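Acetyl-CoA hydrolase/transferase family protein (Porphyromonas gingivalis, PDB 2NVV) probably transfers coenzyme A between an acyl-CoA and acetate, or hydrolyses acetyl-CoA, as a zinc-binding member of the acetyl-CoA hydrolase/transferase family. Local coordinates at residues 137-150 with 163-175. Sequence-based numbering, arbitrary orientation.
Sequences LPTTGVGILPTICR and HPKEIMGMHDLCE
Glu-175 grips helix 145-151 through both carboxylate oxygens, taking Thr-147 in its first turn and Arg-150 near its end, a compact example of one acid tying a loop to a helix. Arg-150 NE reaches OE1 of Glu-175 at 2.9 Å in a salt bridge bent to 132° at the hydrogen; it comes from the syn side but tilted out of the carboxylate plane, with guanidinium and carboxylate planes nearly perpendicular. Thr-147 OG1 donates to the anti side of OE2, also out of the plane; OE2 pairs with Arg-113 of helix 108-113 too, so two cationic groups and a hydroxyl probably favour the ionised acid. At the other end, His-171 NE2 donates to the carbonyl O of Thr-139 at 2.8 Å, almost straight (173°) and with the acceptor in the ring plane. Both segments belong to the parallel-sheet domain of this family: 137-150 runs from strand 135-137 into the helix, and 163-175 belongs to the long loop after strand 154-160. Pro-138 lies flat against the His-171 ring, its CD 3.9 Å from the centroid in a CH-pi contact. A second CH-pi contact sets Thr-139 CG2 over a face of His-163; OG1 of that threonine bonds to Glu-126. Between the polar ends, Val-142 CG1 meets Leu-173 CD1. With CG of Leu-137 anti to the backbone N (chi1 180°), its branches divide: CD1 approaches the His-171 ring obliquely, while CD2 packs on the backbone of Lys-165 and on CB of selenomethionine Met-168.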
loop_
_atom_site.group_PDB
_atom_site.type_symbol
_atom_site.label_atom_id
_atom_site.label_comp_id
_atom_site.label_asym_id
_atom_site.label_seq_id
_atom_site.Cartn_x
_atom_site.Cartn_y
_atom_site.Cartn_z
ATOM N N LEU A 137 -30.185 -13.382 -4.130
ATOM C CA LEU A 137 -30.319 -11.942 -3.950
ATOM C C LEU A 137 -29.890 -11.664 -2.506
ATOM O O LEU A 137 -30.597 -12.029 -1.560
ATOM C CB LEU A 137 -31.769 -11.478 -4.182
ATOM C CG LEU A 137 -32.060 -9.972 -4.024
ATOM C CD1 LEU A 137 -31.229 -9.156 -4.995
ATOM C CD2 LEU A 137 -33.530 -9.708 -4.265
ATOM N N PRO A 138 -28.725 -11.022 -2.325
ATOM C CA PRO A 138 -28.158 -10.679 -1.018
ATOM C C PRO A 138 -29.053 -9.691 -0.286
ATOM O O PRO A 138 -30.020 -9.185 -0.856
ATOM C CB PRO A 138 -26.817 -10.030 -1.367
ATOM C CG PRO A 138 -26.562 -10.417 -2.780
ATOM C CD PRO A 138 -27.917 -10.435 -3.401
ATOM N N THR A 139 -28.728 -9.409 0.970
ATOM C CA THR A 139 -29.511 -8.458 1.726
ATOM C C THR A 139 -28.788 -7.126 1.803
ATOM O O THR A 139 -28.624 -6.448 0.792
ATOM C CB THR A 139 -29.838 -8.962 3.145
ATOM O OG1 THR A 139 -28.645 -9.410 3.788
ATOM C CG2 THR A 139 -30.835 -10.094 3.083
ATOM N N THR A 140 -28.324 -6.758 2.989
ATOM C CA THR A 140 -27.677 -5.462 3.166
ATOM C C THR A 140 -26.145 -5.398 3.156
ATOM O O THR A 140 -25.578 -4.325 3.346
ATOM C CB THR A 140 -28.205 -4.802 4.458
ATOM O OG1 THR A 140 -28.086 -5.724 5.551
ATOM C CG2 THR A 140 -29.670 -4.408 4.284
ATOM N N GLY A 141 -25.481 -6.530 2.930
ATOM C CA GLY A 141 -24.029 -6.545 2.902
ATOM C C GLY A 141 -23.546 -7.538 1.873
ATOM O O GLY A 141 -24.103 -8.621 1.787
ATOM N N VAL A 142 -22.522 -7.198 1.093
ATOM C CA VAL A 142 -22.023 -8.119 0.067
ATOM C C VAL A 142 -20.755 -8.881 0.453
ATOM O O VAL A 142 -20.723 -10.101 0.386
ATOM C CB VAL A 142 -21.773 -7.390 -1.276
ATOM C CG1 VAL A 142 -21.400 -8.413 -2.359
ATOM C CG2 VAL A 142 -23.035 -6.622 -1.692
ATOM N N GLY A 143 -19.712 -8.163 0.844
ATOM C CA GLY A 143 -18.473 -8.804 1.244
ATOM C C GLY A 143 -17.814 -9.630 0.159
ATOM O O GLY A 143 -17.450 -9.110 -0.898
ATOM N N ILE A 144 -17.647 -10.923 0.432
ATOM C CA ILE A 144 -17.032 -11.845 -0.518
ATOM C C ILE A 144 -18.046 -12.876 -1.004
ATOM O O ILE A 144 -17.679 -13.965 -1.416
ATOM C CB ILE A 144 -15.831 -12.592 0.116
ATOM C CG1 ILE A 144 -16.311 -13.497 1.255
ATOM C CG2 ILE A 144 -14.821 -11.585 0.630
ATOM C CD1 ILE A 144 -15.206 -14.258 1.956
ATOM N N LEU A 145 -19.318 -12.507 -0.962
ATOM C CA LEU A 145 -20.408 -13.372 -1.379
ATOM C C LEU A 145 -20.187 -14.139 -2.675
ATOM O O LEU A 145 -20.153 -15.368 -2.673
ATOM C CB LEU A 145 -21.696 -12.555 -1.501
ATOM C CG LEU A 145 -22.929 -13.266 -2.082
ATOM C CD1 LEU A 145 -23.600 -14.116 -1.021
ATOM C CD2 LEU A 145 -23.911 -12.237 -2.597
ATOM N N PRO A 146 -20.041 -13.428 -3.807
ATOM C CA PRO A 146 -19.839 -14.155 -5.064
ATOM C C PRO A 146 -18.701 -15.166 -5.078
ATOM O O PRO A 146 -18.805 -16.211 -5.721
ATOM C CB PRO A 146 -19.662 -13.033 -6.094
ATOM C CG PRO A 146 -19.202 -11.856 -5.286
ATOM C CD PRO A 146 -20.016 -11.971 -4.033
ATOM N N THR A 147 -17.627 -14.877 -4.357
ATOM C CA THR A 147 -16.499 -15.785 -4.334
ATOM C C THR A 147 -16.760 -17.026 -3.481
ATOM O O THR A 147 -16.410 -18.131 -3.893
ATOM C CB THR A 147 -15.232 -15.071 -3.839
ATOM O OG1 THR A 147 -15.005 -13.909 -4.649
ATOM C CG2 THR A 147 -14.016 -15.998 -3.925
ATOM N N ILE A 148 -17.371 -16.859 -2.309
ATOM C CA ILE A 148 -17.636 -18.016 -1.461
ATOM C C ILE A 148 -18.696 -18.935 -2.076
ATOM O O ILE A 148 -18.659 -20.148 -1.887
ATOM C CB ILE A 148 -18.065 -17.606 -0.003
ATOM C CG1 ILE A 148 -19.251 -16.653 -0.027
ATOM C CG2 ILE A 148 -16.901 -16.958 0.716
ATOM C CD1 ILE A 148 -19.693 -16.221 1.348
ATOM N N CYS A 149 -19.637 -18.353 -2.810
ATOM C CA CYS A 149 -20.685 -19.126 -3.463
ATOM C C CYS A 149 -20.113 -19.921 -4.627
ATOM O O CYS A 149 -20.573 -21.030 -4.930
ATOM C CB CYS A 149 -21.785 -18.206 -3.980
ATOM S SG CYS A 149 -22.905 -17.574 -2.712
ATOM N N ARG A 150 -19.105 -19.349 -5.276
ATOM C CA ARG A 150 -18.464 -19.994 -6.407
ATOM C C ARG A 150 -17.558 -21.136 -5.961
ATOM O O ARG A 150 -17.619 -22.239 -6.511
ATOM C CB ARG A 150 -17.630 -18.979 -7.196
ATOM C CG ARG A 150 -16.841 -19.618 -8.312
ATOM C CD ARG A 150 -15.496 -18.947 -8.545
ATOM N NE ARG A 150 -15.560 -17.898 -9.562
ATOM C CZ ARG A 150 -14.645 -17.735 -10.515
ATOM N NH1 ARG A 150 -13.601 -18.560 -10.579
ATOM N NH2 ARG A 150 -14.764 -16.744 -11.396
ATOM N N HIS A 163 -36.216 -8.607 4.684
ATOM C CA HIS A 163 -35.637 -7.960 3.514
ATOM C C HIS A 163 -36.390 -8.360 2.257
ATOM O O HIS A 163 -36.336 -9.515 1.830
ATOM C CB HIS A 163 -34.156 -8.300 3.401
ATOM C CG HIS A 163 -33.346 -7.834 4.571
ATOM N ND1 HIS A 163 -33.143 -8.603 5.700
ATOM C CD2 HIS A 163 -32.711 -6.662 4.801
ATOM C CE1 HIS A 163 -32.417 -7.925 6.571
ATOM N NE2 HIS A 163 -32.142 -6.743 6.050
ATOM N N PRO A 164 -37.116 -7.401 1.656
ATOM C CA PRO A 164 -37.921 -7.573 0.442
ATOM C C PRO A 164 -37.144 -7.783 -0.850
ATOM O O PRO A 164 -36.080 -7.215 -1.049
ATOM C CB PRO A 164 -38.758 -6.298 0.418
ATOM C CG PRO A 164 -37.813 -5.286 0.977
ATOM C CD PRO A 164 -37.218 -6.015 2.152
ATOM N N LYS A 165 -37.696 -8.597 -1.740
ATOM C CA LYS A 165 -37.052 -8.876 -3.017
ATOM C C LYS A 165 -37.104 -7.669 -3.942
ATOM O O LYS A 165 -36.533 -7.695 -5.039
ATOM C CB LYS A 165 -37.724 -10.079 -3.687
ATOM C CG LYS A 165 -39.236 -10.006 -3.659
ATOM C CD LYS A 165 -39.869 -11.262 -4.229
ATOM C CE LYS A 165 -41.337 -11.367 -3.812
ATOM N NZ LYS A 165 -42.122 -10.124 -4.113
ATOM N N GLU A 166 -37.797 -6.617 -3.507
ATOM C CA GLU A 166 -37.898 -5.387 -4.294
ATOM C C GLU A 166 -36.548 -4.671 -4.294
ATOM O O GLU A 166 -36.328 -3.725 -5.052
ATOM C CB GLU A 166 -38.972 -4.474 -3.719
ATOM C CG GLU A 166 -40.384 -4.869 -4.114
ATOM C CD GLU A 166 -40.882 -6.110 -3.398
ATOM O OE1 GLU A 166 -41.845 -6.732 -3.897
ATOM O OE2 GLU A 166 -40.323 -6.456 -2.334
ATOM N N ILE A 167 -35.651 -5.150 -3.434
ATOM C CA ILE A 167 -34.304 -4.616 -3.300
ATOM C C ILE A 167 -33.527 -4.906 -4.577
ATOM O O ILE A 167 -32.554 -4.231 -4.896
ATOM C CB ILE A 167 -33.598 -5.259 -2.074
ATOM C CG1 ILE A 167 -34.166 -4.646 -0.802
ATOM C CG2 ILE A 167 -32.105 -5.061 -2.132
ATOM C CD1 ILE A 167 -34.131 -3.139 -0.810
HETATM N N MSE A 168 -33.979 -5.924 -5.297
HETATM C CA MSE A 168 -33.376 -6.333 -6.558
HETATM C C MSE A 168 -32.930 -5.107 -7.355
HETATM O O MSE A 168 -33.758 -4.288 -7.754
HETATM C CB MSE A 168 -34.405 -7.128 -7.367
HETATM C CG MSE A 168 -33.990 -7.463 -8.795
HETATM SE SE MSE A 168 -32.861 -9.016 -8.959
HETATM C CE MSE A 168 -34.236 -10.380 -9.134
ATOM N N GLY A 169 -31.627 -4.985 -7.585
ATOM C CA GLY A 169 -31.123 -3.845 -8.332
ATOM C C GLY A 169 -30.173 -2.985 -7.523
ATOM O O GLY A 169 -29.436 -2.170 -8.082
HETATM N N MSE A 170 -30.185 -3.156 -6.206
HETATM C CA MSE A 170 -29.309 -2.376 -5.353
HETATM C C MSE A 170 -27.907 -2.962 -5.213
HETATM O O MSE A 170 -27.022 -2.338 -4.618
HETATM C CB MSE A 170 -29.942 -2.195 -3.981
HETATM C CG MSE A 170 -31.115 -1.219 -4.019
HETATM SE SE MSE A 170 -31.784 -0.656 -2.306
HETATM C CE MSE A 170 -30.144 -1.085 -1.228
ATOM N N HIS A 171 -27.702 -4.161 -5.756
ATOM C CA HIS A 171 -26.393 -4.795 -5.694
ATOM C C HIS A 171 -25.828 -4.859 -7.105
ATOM O O HIS A 171 -26.577 -4.846 -8.093
ATOM C CB HIS A 171 -26.481 -6.224 -5.140
ATOM C CG HIS A 171 -27.403 -6.382 -3.973
ATOM N ND1 HIS A 171 -28.755 -6.618 -4.118
ATOM C CD2 HIS A 171 -27.171 -6.337 -2.638
ATOM C CE1 HIS A 171 -29.314 -6.711 -2.926
ATOM N NE2 HIS A 171 -28.376 -6.545 -2.011
ATOM N N ASP A 172 -24.506 -4.919 -7.190
ATOM C CA ASP A 172 -23.799 -5.036 -8.459
ATOM C C ASP A 172 -22.784 -6.133 -8.152
ATOM O O ASP A 172 -21.716 -5.883 -7.603
ATOM C CB ASP A 172 -23.119 -3.711 -8.817
ATOM C CG ASP A 172 -22.660 -3.664 -10.263
ATOM O OD1 ASP A 172 -23.273 -4.366 -11.090
ATOM O OD2 ASP A 172 -21.702 -2.925 -10.577
ATOM N N LEU A 173 -23.164 -7.363 -8.476
ATOM C CA LEU A 173 -22.337 -8.533 -8.189
ATOM C C LEU A 173 -21.576 -9.105 -9.367
ATOM O O LEU A 173 -22.112 -9.230 -10.461
ATOM C CB LEU A 173 -23.191 -9.658 -7.582
ATOM C CG LEU A 173 -23.966 -9.476 -6.267
ATOM C CD1 LEU A 173 -23.160 -8.669 -5.268
ATOM C CD2 LEU A 173 -25.264 -8.787 -6.545
ATOM N N CYS A 174 -20.317 -9.458 -9.121
ATOM C CA CYS A 174 -19.474 -10.062 -10.137
ATOM C C CYS A 174 -18.058 -10.279 -9.639
ATOM O O CYS A 174 -17.705 -9.905 -8.519
ATOM C CB CYS A 174 -19.454 -9.222 -11.435
ATOM S SG CYS A 174 -18.908 -7.490 -11.297
ATOM N N GLU A 175 -17.264 -10.914 -10.493
ATOM C CA GLU A 175 -15.867 -11.195 -10.230
ATOM C C GLU A 175 -15.170 -11.020 -11.555
ATOM O O GLU A 175 -15.760 -11.257 -12.602
ATOM C CB GLU A 175 -15.672 -12.637 -9.778
ATOM C CG GLU A 175 -16.301 -12.969 -8.453
ATOM C CD GLU A 175 -16.049 -14.401 -8.058
ATOM O OE1 GLU A 175 -16.545 -15.303 -8.776
ATOM O OE2 GLU A 175 -15.352 -14.615 -7.035
#